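Local coordinates for protein L-lysine 6-monooxygenase involved in desferrioxamine biosynthesis (PDB 5O8P) that probably uses NADPH and bound FAD to hydroxylate a terminal amine of cadaverine, a step in desferrioxamine siderophore biosynthesis, at residues Lys188-Arg193 and Tyr209-Asp214; Thr213-Phe218 and Leu295-Phe300; Ser245-Asp250 and Gln425-Gln430. All coordinates share one frame; numbering follows the deposited sequence.

In the fold
Interactions 1 and 2 sit side by side in the Rossmann-type part of the chain, their centres about 8 Å apart. They share Thr213 and Asp214 at the end of helix 202-213. Interaction 1 joins that helix to helix 182-190 and is buried, with one amide-carboxylate hydrogen bond. Interaction 2 is only partly buried and has no hydrogen bond between its segments; it is mainly methyl packing. It ties the next loop to strand 297-300, the outermost of the sheet within the chain. Interaction 3 lies about 45 Å from both, centre to centre. It is buried and aromatic, and joins helix 246-253 to the C-terminal segment. Interactions 2 and 3 both touch the second subunit, where Thr426 packs on Phe300.

Interaction 1: Lys188-Arg193 and Tyr209-Asp214; sequences KLQKKR and YDLLTD
Gln190 of helix 182-190 meets Leu211 of helix 202-213 and Asp214 just after it. The polar part is a single hydrogen bond. Gln190 NE2 donates a hydrogen bond to Asp214 OD2 at 3.1 Å, with an N-H...O angle of 158°. The acceptor lies close to the amide plane of Gln190. On the aspartate side the bond uses the anti lone pair of OD2, the one directed away from OD1. The amide and carboxylate planes are turned 47° apart, so the two groups do not lie flat together. Gln190 NE2 is also hydrogen-bonded to Tyr220 OH, which in turn bonds Leu211 O. The buried amide nitrogen is thus held by two partners, which should fix the rotation of the amide.

The apolar part is small. Gln190 CG rests against Leu211 CD2 at 4.0 Å. CG lies beside the backbone N (chi1 -68°), which sets it against the leucine methyl. The chain is extended beyond CG and carries the amide on to Asp214.

Bonds within 209-214 close the end of its helix. Tyr209 O accepts from Thr213 N at 3.1 Å and from Thr213 OG1 at 2.9 Å, from opposite faces of its carbonyl plane. Asp214 N bonds Leu211 O at 3.1 Å. Asp214 follows the C-terminal end of the helix, where a negative charge is probably disfavoured. The bond from Gln190 may offset part of that cost.

A salt bridge of Asp210 with Lys186 also links the two helices. Leu211 packs on Tyr182 of helix 182-190 and on Leu222 of strand 221-225. The contact therefore joins the ends of helices 182-190 and 202-213 beside the parallel sheet of the Rossmann-type region. Ser203, which binds NADP(+) in another structure of this protein, lies earlier on the second helix.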
loop_
_atom_site.group_PDB
_atom_site.type_symbol
_atom_site.label_atom_id
_atom_site.label_comp_id
_atom_site.label_asym_id
_atom_site.label_seq_id
_atom_site.Cartn_x
_atom_site.Cartn_y
_atom_site.Cartn_z
ATOM N N LYS B 188 25.515 24.836 -6.888
ATOM C CA LYS B 188 26.958 24.902 -6.626
ATOM C C LYS B 188 27.533 23.567 -6.153
ATOM O O LYS B 188 28.677 23.239 -6.469
ATOM C CB LYS B 188 27.246 26.031 -5.627
ATOM C CG LYS B 188 28.695 26.242 -5.215
ATOM C CD LYS B 188 28.964 25.667 -3.831
ATOM C CE LYS B 188 30.188 26.293 -3.167
ATOM N NZ LYS B 188 30.164 26.011 -1.702
ATOM N N LEU B 189 26.752 22.816 -5.386
ATOM C CA LEU B 189 27.148 21.476 -4.961
ATOM C C LEU B 189 27.244 20.511 -6.142
ATOM O O LEU B 189 28.215 19.771 -6.252
ATOM C CB LEU B 189 26.165 20.921 -3.917
ATOM C CG LEU B 189 26.315 21.487 -2.504
ATOM C CD1 LEU B 189 25.060 21.236 -1.672
ATOM C CD2 LEU B 189 27.558 20.912 -1.825
ATOM N N GLN B 190 26.245 20.537 -7.022
ATOM C CA GLN B 190 26.172 19.593 -8.150
ATOM C C GLN B 190 27.283 19.767 -9.200
ATOM O O GLN B 190 27.569 18.835 -9.953
ATOM C CB GLN B 190 24.768 19.619 -8.795
ATOM C CG GLN B 190 23.685 19.057 -7.863
ATOM C CD GLN B 190 22.312 18.948 -8.500
ATOM O OE1 GLN B 190 21.783 19.927 -9.007
ATOM N NE2 GLN B 190 21.729 17.751 -8.474
ATOM N N LYS B 191 27.921 20.938 -9.230
ATOM C CA LYS B 191 29.127 21.150 -10.053
ATOM C C LYS B 191 30.382 20.446 -9.520
ATOM O O LYS B 191 31.357 20.295 -10.260
ATOM C CB LYS B 191 29.433 22.644 -10.207
ATOM C CG LYS B 191 28.462 23.380 -11.113
ATOM C CD LYS B 191 28.763 24.872 -11.158
ATOM C CE LYS B 191 27.639 25.625 -11.854
ATOM N NZ LYS B 191 27.564 27.057 -11.452
ATOM N N LYS B 192 30.375 20.047 -8.249
ATOM C CA LYS B 192 31.548 19.429 -7.635
ATOM C C LYS B 192 31.710 17.962 -8.035
ATOM O O LYS B 192 30.779 17.332 -8.545
ATOM C CB LYS B 192 31.505 19.569 -6.112
ATOM C CG LYS B 192 31.363 21.008 -5.635
ATOM C CD LYS B 192 31.564 21.123 -4.139
ATOM C CE LYS B 192 31.293 22.525 -3.613
ATOM N NZ LYS B 192 32.315 23.544 -3.998
ATOM N N ARG B 193 32.925 17.450 -7.836
ATOM C CA ARG B 193 33.264 16.063 -8.165
ATOM C C ARG B 193 32.703 15.076 -7.152
ATOM O O ARG B 193 32.413 13.942 -7.512
ATOM C CB ARG B 193 34.781 15.860 -8.252
ATOM C CG ARG B 193 35.399 16.219 -9.590
ATOM C CD ARG B 193 36.871 15.812 -9.624
ATOM N NE ARG B 193 37.630 16.523 -10.655
ATOM C CZ ARG B 193 38.009 17.805 -10.598
ATOM N NH1 ARG B 193 37.704 18.581 -9.551
ATOM N NH2 ARG B 193 38.697 18.326 -11.611
ATOM N N TYR B 209 18.478 11.680 -1.314
ATOM C CA TYR B 209 17.595 11.273 -2.393
ATOM C C TYR B 209 17.576 12.285 -3.542
ATOM O O TYR B 209 17.579 11.905 -4.714
ATOM C CB TYR B 209 16.174 11.039 -1.856
ATOM C CG TYR B 209 15.265 10.417 -2.877
ATOM C CD1 TYR B 209 15.274 9.045 -3.105
ATOM C CD2 TYR B 209 14.422 11.203 -3.643
ATOM C CE1 TYR B 209 14.452 8.476 -4.056
ATOM C CE2 TYR B 209 13.596 10.639 -4.593
ATOM C CZ TYR B 209 13.623 9.277 -4.795
ATOM O OH TYR B 209 12.800 8.727 -5.726
ATOM N N ASP B 210 17.543 13.571 -3.198
ATOM C CA ASP B 210 17.486 14.647 -4.193
ATOM C C ASP B 210 18.718 14.608 -5.089
ATOM O O ASP B 210 18.596 14.672 -6.308
ATOM C CB ASP B 210 17.387 16.013 -3.495
ATOM C CG ASP B 210 16.857 17.108 -4.401
ATOM O OD1 ASP B 210 15.716 16.970 -4.883
ATOM O OD2 ASP B 210 17.560 18.131 -4.574
ATOM N N LEU B 211 19.891 14.481 -4.466
ATOM C CA LEU B 211 21.165 14.422 -5.179
ATOM C C LEU B 211 21.333 13.119 -5.954
ATOM O O LEU B 211 21.846 13.138 -7.071
ATOM C CB LEU B 211 22.352 14.625 -4.216
ATOM C CG LEU B 211 22.426 16.006 -3.548
ATOM C CD1 LEU B 211 23.474 16.027 -2.442
ATOM C CD2 LEU B 211 22.712 17.081 -4.573
ATOM N N LEU B 212 20.905 11.999 -5.363
ATOM C CA LEU B 212 20.979 10.679 -6.014
ATOM C C LEU B 212 20.197 10.645 -7.326
ATOM O O LEU B 212 20.612 9.995 -8.280
ATOM C CB LEU B 212 20.468 9.576 -5.079
ATOM C CG LEU B 212 20.545 8.125 -5.581
ATOM C CD1 LEU B 212 21.964 7.743 -5.975
ATOM C CD2 LEU B 212 20.025 7.167 -4.520
ATOM N N THR B 213 19.078 11.356 -7.361
ATOM C CA THR B 213 18.281 11.521 -8.571
ATOM C C THR B 213 19.105 11.999 -9.764
ATOM O O THR B 213 18.914 11.511 -10.865
ATOM C CB THR B 213 17.111 12.491 -8.297
ATOM O OG1 THR B 213 16.234 11.901 -7.321
ATOM C CG2 THR B 213 16.331 12.817 -9.559
ATOM N N ASP B 214 20.038 12.921 -9.544
ATOM C CA ASP B 214 20.850 13.483 -10.627
ATOM C C ASP B 214 22.301 12.976 -10.650
ATOM O O ASP B 214 23.167 13.612 -11.262
ATOM C CB ASP B 214 20.834 15.016 -10.539
ATOM C CG ASP B 214 19.430 15.598 -10.542
ATOM O OD1 ASP B 214 18.519 15.029 -11.190
ATOM O OD2 ASP B 214 19.247 16.649 -9.898
#

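Interaction 2: Thr213-Phe218 and Leu295-Phe300; sequences TDIDRF and LDVNLF
Ile215 overlaps the end of Val297 with its terminal methyl. Ile215 CD1 lies 3.7 Å from Val297 CG1, and the two side chains cross at about a right angle. The touch is therefore methyl to methyl, with no long overlap. Ile215 CD1 also comes to 3.9 Å from Asp296 O, an ordinary van der Waals approach to the backbone of the other segment.

The reach of Ile215 follows from its shape. CG1 stands opposite the backbone N (chi1 -163°), and CD1 is anti to CA (chi2 173°). The longer branch is thus stretched out toward the strand. On Val297, CG1 is the branch that is touched.

The loop that carries Ile215 is folded on itself. Phe218 N bonds Asp214 O at 3.1 Å, across a helix-like bend at 215-217.

Ile215 also packs on Leu222 and on the chain of Lys289 from helix 276-290. Asp296 turns its carboxylate to Gln221, and its backbone bonds Leu222 at the start of the pairing of strands 221-225 and 297-300. Leu295 packs on Phe424 of the second subunit.

The segments thus join the loop between helix 202-213 and strand 221-225 to the beginning of strand 297-300, the outermost strand of the parallel sheet within the chain. No hydrogen bond or salt bridge crosses between them. Methyl packing has little directionality. Backbone bonds to strand 221-225, and from Leu299 to the second subunit, can align the strand. The methyl contact probably adds only apolar burial, as a small patch between loop and strand.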
loop_
_atom_site.group_PDB
_atom_site.type_symbol
_atom_site.label_atom_id
_atom_site.label_comp_id
_atom_site.label_asym_id
_atom_site.label_seq_id
_atom_site.Cartn_x
_atom_site.Cartn_y
_atom_site.Cartn_z
ATOM N N THR B 213 19.078 11.356 -7.361
ATOM C CA THR B 213 18.281 11.521 -8.571
ATOM C C THR B 213 19.105 11.999 -9.764
ATOM O O THR B 213 18.914 11.511 -10.865
ATOM C CB THR B 213 17.111 12.491 -8.297
ATOM O OG1 THR B 213 16.234 11.901 -7.321
ATOM C CG2 THR B 213 16.331 12.817 -9.559
ATOM N N ASP B 214 20.038 12.921 -9.544
ATOM C CA ASP B 214 20.850 13.483 -10.627
ATOM C C ASP B 214 22.301 12.976 -10.650
ATOM O O ASP B 214 23.167 13.612 -11.262
ATOM C CB ASP B 214 20.834 15.016 -10.539
ATOM C CG ASP B 214 19.430 15.598 -10.542
ATOM O OD1 ASP B 214 18.519 15.029 -11.190
ATOM O OD2 ASP B 214 19.247 16.649 -9.898
ATOM N N ILE B 215 22.579 11.832 -10.032
ATOM C CA ILE B 215 23.955 11.326 -9.994
ATOM C C ILE B 215 24.432 10.946 -11.396
ATOM O O ILE B 215 25.571 11.172 -11.719
ATOM C CB ILE B 215 24.125 10.169 -8.975
ATOM C CG1 ILE B 215 25.599 9.943 -8.655
ATOM C CG2 ILE B 215 23.486 8.870 -9.453
ATOM C CD1 ILE B 215 25.814 8.940 -7.533
ATOM N N ASP B 216 23.539 10.381 -12.211
ATOM C CA ASP B 216 23.731 10.152 -13.656
ATOM C C ASP B 216 24.051 11.386 -14.486
ATOM O O ASP B 216 24.769 11.325 -15.468
ATOM C CB ASP B 216 22.376 9.730 -14.266
ATOM C CG ASP B 216 22.098 8.274 -14.172
ATOM O OD1 ASP B 216 22.974 7.480 -13.758
ATOM O OD2 ASP B 216 20.978 7.895 -14.568
ATOM N N ARG B 217 23.392 12.480 -14.129
ATOM C CA ARG B 217 23.376 13.695 -14.929
ATOM C C ARG B 217 24.622 14.544 -14.715
ATOM O O ARG B 217 25.139 15.113 -15.673
ATOM C CB ARG B 217 22.109 14.501 -14.611
ATOM C CG ARG B 217 21.921 15.749 -15.471
ATOM C CD ARG B 217 20.468 16.016 -15.894
ATOM N NE ARG B 217 19.663 16.744 -14.904
ATOM C CZ ARG B 217 19.641 18.071 -14.735
ATOM N NH1 ARG B 217 20.414 18.882 -15.466
ATOM N NH2 ARG B 217 18.850 18.593 -13.803
ATOM N N PHE B 218 25.087 14.648 -13.471
ATOM C CA PHE B 218 26.341 15.337 -13.149
ATOM C C PHE B 218 27.393 14.290 -12.811
ATOM O O PHE B 218 27.116 13.095 -12.778
ATOM C CB PHE B 218 26.153 16.294 -11.982
ATOM C CG PHE B 218 25.038 17.275 -12.182
ATOM C CD1 PHE B 218 23.729 16.935 -11.881
ATOM C CD2 PHE B 218 25.299 18.553 -12.643
ATOM C CE1 PHE B 218 22.695 17.842 -12.057
ATOM C CE2 PHE B 218 24.269 19.468 -12.827
ATOM C CZ PHE B 218 22.963 19.110 -12.531
ATOM N N LEU B 295 27.829 2.091 -9.118
ATOM C CA LEU B 295 27.587 3.453 -8.664
ATOM C C LEU B 295 28.739 3.946 -7.842
ATOM O O LEU B 295 29.325 3.177 -7.071
ATOM C CB LEU B 295 26.359 3.520 -7.757
ATOM C CG LEU B 295 25.017 3.174 -8.372
ATOM C CD1 LEU B 295 23.994 3.146 -7.251
ATOM C CD2 LEU B 295 24.637 4.181 -9.451
ATOM N N ASP B 296 29.018 5.243 -7.957
ATOM C CA ASP B 296 30.037 5.858 -7.140
ATOM C C ASP B 296 29.365 6.489 -5.917
ATOM O O ASP B 296 29.120 7.696 -5.864
ATOM C CB ASP B 296 30.857 6.863 -7.957
ATOM C CG ASP B 296 32.187 7.209 -7.298
ATOM O OD1 ASP B 296 32.593 6.512 -6.335
ATOM O OD2 ASP B 296 32.828 8.177 -7.760
ATOM N N VAL B 297 29.062 5.632 -4.943
ATOM C CA VAL B 297 28.469 6.022 -3.668
ATOM C C VAL B 297 29.126 5.279 -2.515
ATOM O O VAL B 297 29.624 4.184 -2.676
ATOM C CB VAL B 297 26.938 5.780 -3.620
ATOM C CG1 VAL B 297 26.252 6.465 -4.797
ATOM C CG2 VAL B 297 26.595 4.296 -3.592
ATOM N N ASN B 298 29.134 5.906 -1.351
ATOM C CA ASN B 298 29.610 5.282 -0.128
ATOM C C ASN B 298 28.659 5.672 0.980
ATOM O O ASN B 298 28.162 6.794 1.000
ATOM C CB ASN B 298 31.022 5.753 0.195
ATOM C CG ASN B 298 31.987 5.467 -0.925
ATOM O OD1 ASN B 298 32.397 4.323 -1.136
ATOM N ND2 ASN B 298 32.319 6.496 -1.684
ATOM N N LEU B 299 28.378 4.729 1.872
ATOM C CA LEU B 299 27.460 4.942 2.970
ATOM C C LEU B 299 28.089 4.332 4.204
ATOM O O LEU B 299 28.275 3.126 4.248
ATOM C CB LEU B 299 26.109 4.290 2.675
ATOM C CG LEU B 299 25.258 4.954 1.580
ATOM C CD1 LEU B 299 25.703 4.584 0.178
ATOM C CD2 LEU B 299 23.791 4.588 1.746
ATOM N N PHE B 300 28.442 5.163 5.181
ATOM C CA PHE B 300 28.997 4.690 6.452
ATOM C C PHE B 300 28.048 4.942 7.618
ATOM O O PHE B 300 27.227 5.850 7.571
ATOM C CB PHE B 300 30.325 5.376 6.712
ATOM C CG PHE B 300 31.393 5.000 5.733
ATOM C CD1 PHE B 300 31.548 5.708 4.546
ATOM C CD2 PHE B 300 32.237 3.934 5.988
ATOM C CE1 PHE B 300 32.534 5.371 3.633
ATOM C CE2 PHE B 300 33.229 3.587 5.080
ATOM C CZ PHE B 300 33.378 4.316 3.901
#

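Interaction 3: Ser245-Asp250 and Gln425-Gln430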
loop_
_atom_site.group_PDB
_atom_site.type_symbol
_atom_site.label_atom_id
_atom_site.label_comp_id
_atom_site.label_asym_id
_atom_site.label_seq_id
_atom_site.Cartn_x
_atom_site.Cartn_y
_atom_site.Cartn_z
ATOM N N SER B 245 0.829 11.477 23.148
ATOM C CA SER B 245 -0.444 11.612 23.801
ATOM C C SER B 245 -0.277 12.311 25.139
ATOM O O SER B 245 0.788 12.224 25.763
ATOM C CB SER B 245 -1.042 10.234 24.033
ATOM O OG SER B 245 -0.276 9.497 24.957
ATOM N N PRO B 246 -1.334 12.998 25.595
ATOM C CA PRO B 246 -1.300 13.626 26.904
ATOM C C PRO B 246 -0.876 12.669 28.014
ATOM O O PRO B 246 -0.064 13.050 28.866
ATOM C CB PRO B 246 -2.729 14.085 27.086
ATOM C CG PRO B 246 -3.178 14.406 25.699
ATOM C CD PRO B 246 -2.558 13.355 24.846
ATOM N N GLU B 247 -1.362 11.428 27.959
ATOM C CA GLU B 247 -1.083 10.470 29.045
ATOM C C GLU B 247 0.375 10.107 29.091
ATOM O O GLU B 247 0.927 9.994 30.174
ATOM C CB GLU B 247 -1.867 9.174 28.948
ATOM C CG GLU B 247 -3.307 9.301 28.507
ATOM C CD GLU B 247 -3.454 8.969 27.050
ATOM O OE1 GLU B 247 -3.410 7.780 26.728
ATOM O OE2 GLU B 247 -3.688 9.892 26.239
ATOM N N TRP B 248 0.985 9.926 27.922
ATOM C CA TRP B 248 2.412 9.655 27.868
ATOM C C TRP B 248 3.235 10.851 28.364
ATOM O O TRP B 248 4.247 10.666 29.060
ATOM C CB TRP B 248 2.871 9.263 26.459
ATOM C CG TRP B 248 4.261 8.769 26.496
ATOM C CD1 TRP B 248 4.682 7.522 26.855
ATOM C CD2 TRP B 248 5.435 9.537 26.271
ATOM N NE1 TRP B 248 6.051 7.456 26.849
ATOM C CE2 TRP B 248 6.541 8.681 26.484
ATOM C CE3 TRP B 248 5.666 10.868 25.904
ATOM C CZ2 TRP B 248 7.854 9.107 26.319
ATOM C CZ3 TRP B 248 6.979 11.292 25.742
ATOM C CH2 TRP B 248 8.056 10.412 25.946
ATOM N N ILE B 249 2.807 12.065 28.015
ATOM C CA ILE B 249 3.560 13.258 28.387
ATOM C C ILE B 249 3.548 13.423 29.905
ATOM O O ILE B 249 4.586 13.716 30.495
ATOM C CB ILE B 249 3.062 14.515 27.659
ATOM C CG1 ILE B 249 3.264 14.364 26.155
ATOM C CG2 ILE B 249 3.850 15.738 28.107
ATOM C CD1 ILE B 249 2.387 15.283 25.326
ATOM N N ASP B 250 2.391 13.188 30.526
ATOM C CA ASP B 250 2.285 13.201 31.994
ATOM C C ASP B 250 3.244 12.187 32.592
ATOM O O ASP B 250 3.948 12.478 33.557
ATOM C CB ASP B 250 0.859 12.873 32.465
ATOM C CG ASP B 250 -0.186 13.870 31.968
ATOM O OD1 ASP B 250 0.152 15.053 31.743
ATOM O OD2 ASP B 250 -1.361 13.474 31.811
ATOM N N GLN B 425 -3.384 1.975 25.549
ATOM C CA GLN B 425 -2.345 1.538 26.483
ATOM C C GLN B 425 -2.408 2.289 27.790
ATOM O O GLN B 425 -2.970 3.378 27.856
ATOM C CB GLN B 425 -0.960 1.814 25.934
ATOM C CG GLN B 425 -0.604 1.073 24.687
ATOM C CD GLN B 425 0.671 1.609 24.109
ATOM O OE1 GLN B 425 1.750 1.436 24.683
ATOM N NE2 GLN B 425 0.558 2.281 22.985
ATOM N N THR B 426 -1.812 1.694 28.810
ATOM C CA THR B 426 -1.499 2.377 30.048
ATOM C C THR B 426 0.021 2.410 30.161
ATOM O O THR B 426 0.673 1.369 30.182
ATOM C CB THR B 426 -2.080 1.628 31.254
ATOM O OG1 THR B 426 -3.437 1.278 30.982
ATOM C CG2 THR B 426 -1.981 2.468 32.512
ATOM N N PHE B 427 0.584 3.604 30.230
ATOM C CA PHE B 427 2.043 3.783 30.319
ATOM C C PHE B 427 2.641 3.644 31.709
ATOM O O PHE B 427 3.611 2.909 31.874
ATOM C CB PHE B 427 2.438 5.113 29.696
ATOM C CG PHE B 427 2.023 5.217 28.263
ATOM C CD1 PHE B 427 2.633 4.413 27.296
ATOM C CD2 PHE B 427 0.983 6.061 27.882
ATOM C CE1 PHE B 427 2.241 4.495 25.973
ATOM C CE2 PHE B 427 0.602 6.167 26.568
ATOM C CZ PHE B 427 1.213 5.370 25.610
ATOM N N PRO B 428 2.072 4.329 32.718
ATOM C CA PRO B 428 2.651 4.148 34.055
ATOM C C PRO B 428 2.255 2.826 34.694
ATOM O O PRO B 428 1.300 2.174 34.254
ATOM C CB PRO B 428 2.045 5.309 34.847
ATOM C CG PRO B 428 0.712 5.495 34.232
ATOM C CD PRO B 428 0.901 5.234 32.760
ATOM N N ALA B 429 2.985 2.442 35.736
ATOM C CA ALA B 429 2.565 1.349 36.609
ATOM C C ALA B 429 1.171 1.668 37.121
ATOM O O ALA B 429 0.848 2.841 37.334
ATOM C CB ALA B 429 3.522 1.190 37.783
ATOM N N GLN B 430 0.349 0.634 37.287
ATOM C CA GLN B 430 -1.015 0.785 37.781
ATOM C C GLN B 430 -1.564 -0.548 38.271
ATOM O O GLN B 430 -1.895 -1.419 37.460
ATOM C CB GLN B 430 -1.923 1.349 36.685
ATOM C CG GLN B 430 -3.377 1.509 37.101
ATOM C CD GLN B 430 -4.243 1.983 35.953
ATOM O OE1 GLN B 430 -3.927 2.975 35.277
ATOM N NE2 GLN B 430 -5.348 1.271 35.720
#
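Ser245 OG is gripped by two backbone groups and also lies near the ring of Phe427. It accepts from Trp248 N at 3.3 Å in a fairly straight bond, and it is hydrogen-bonded to Glu242 O. Ser245 is the N-cap of helix 246-253, and the bond from Trp248 N is its capping bond. From this position Ser245 OG approaches Phe427 CE2 to 3.8 Å, obliquely to the ring.

The main contact is a T-shaped pair. The edge of the Trp248 indole points at the face of Phe427, with the planes at 87°. The centroids of its five-membered ring and of the phenyl ring are 4.9 Å apart. Trp248 CD1 does the touching and lies 3.7 Å from Phe427 CD1. Trp248 CB stands over the same face, 4.2 Å from the phenyl centroid, in a CH-pi contact. CB is placed by the helix backbone, while chi1 -170° with chi2 81° turns the CD1 edge of the indole to the phenyl face. On the other face of Phe427 lies Gln425 CB, 4.1 Å above the plane and toward the rim. The ring is thus sandwiched between the indole edge and its own segment.

Glu247 lines the contact, with OE1 4.3 Å from Phe427 CE2. Its OE2 is held by Ile422 N.

Phe427 packs on the first turn of helix 246-253 and on Tyr251 further along it. Trp248 also meets Phe391 edge-to-face, and its side chain is about 9 Å from that of the FAD-binding Pro394. On either side of Phe427 in sequence, Thr426 and Ala429 bond to the second subunit, so the contact joins the helix to a segment at the subunit interface.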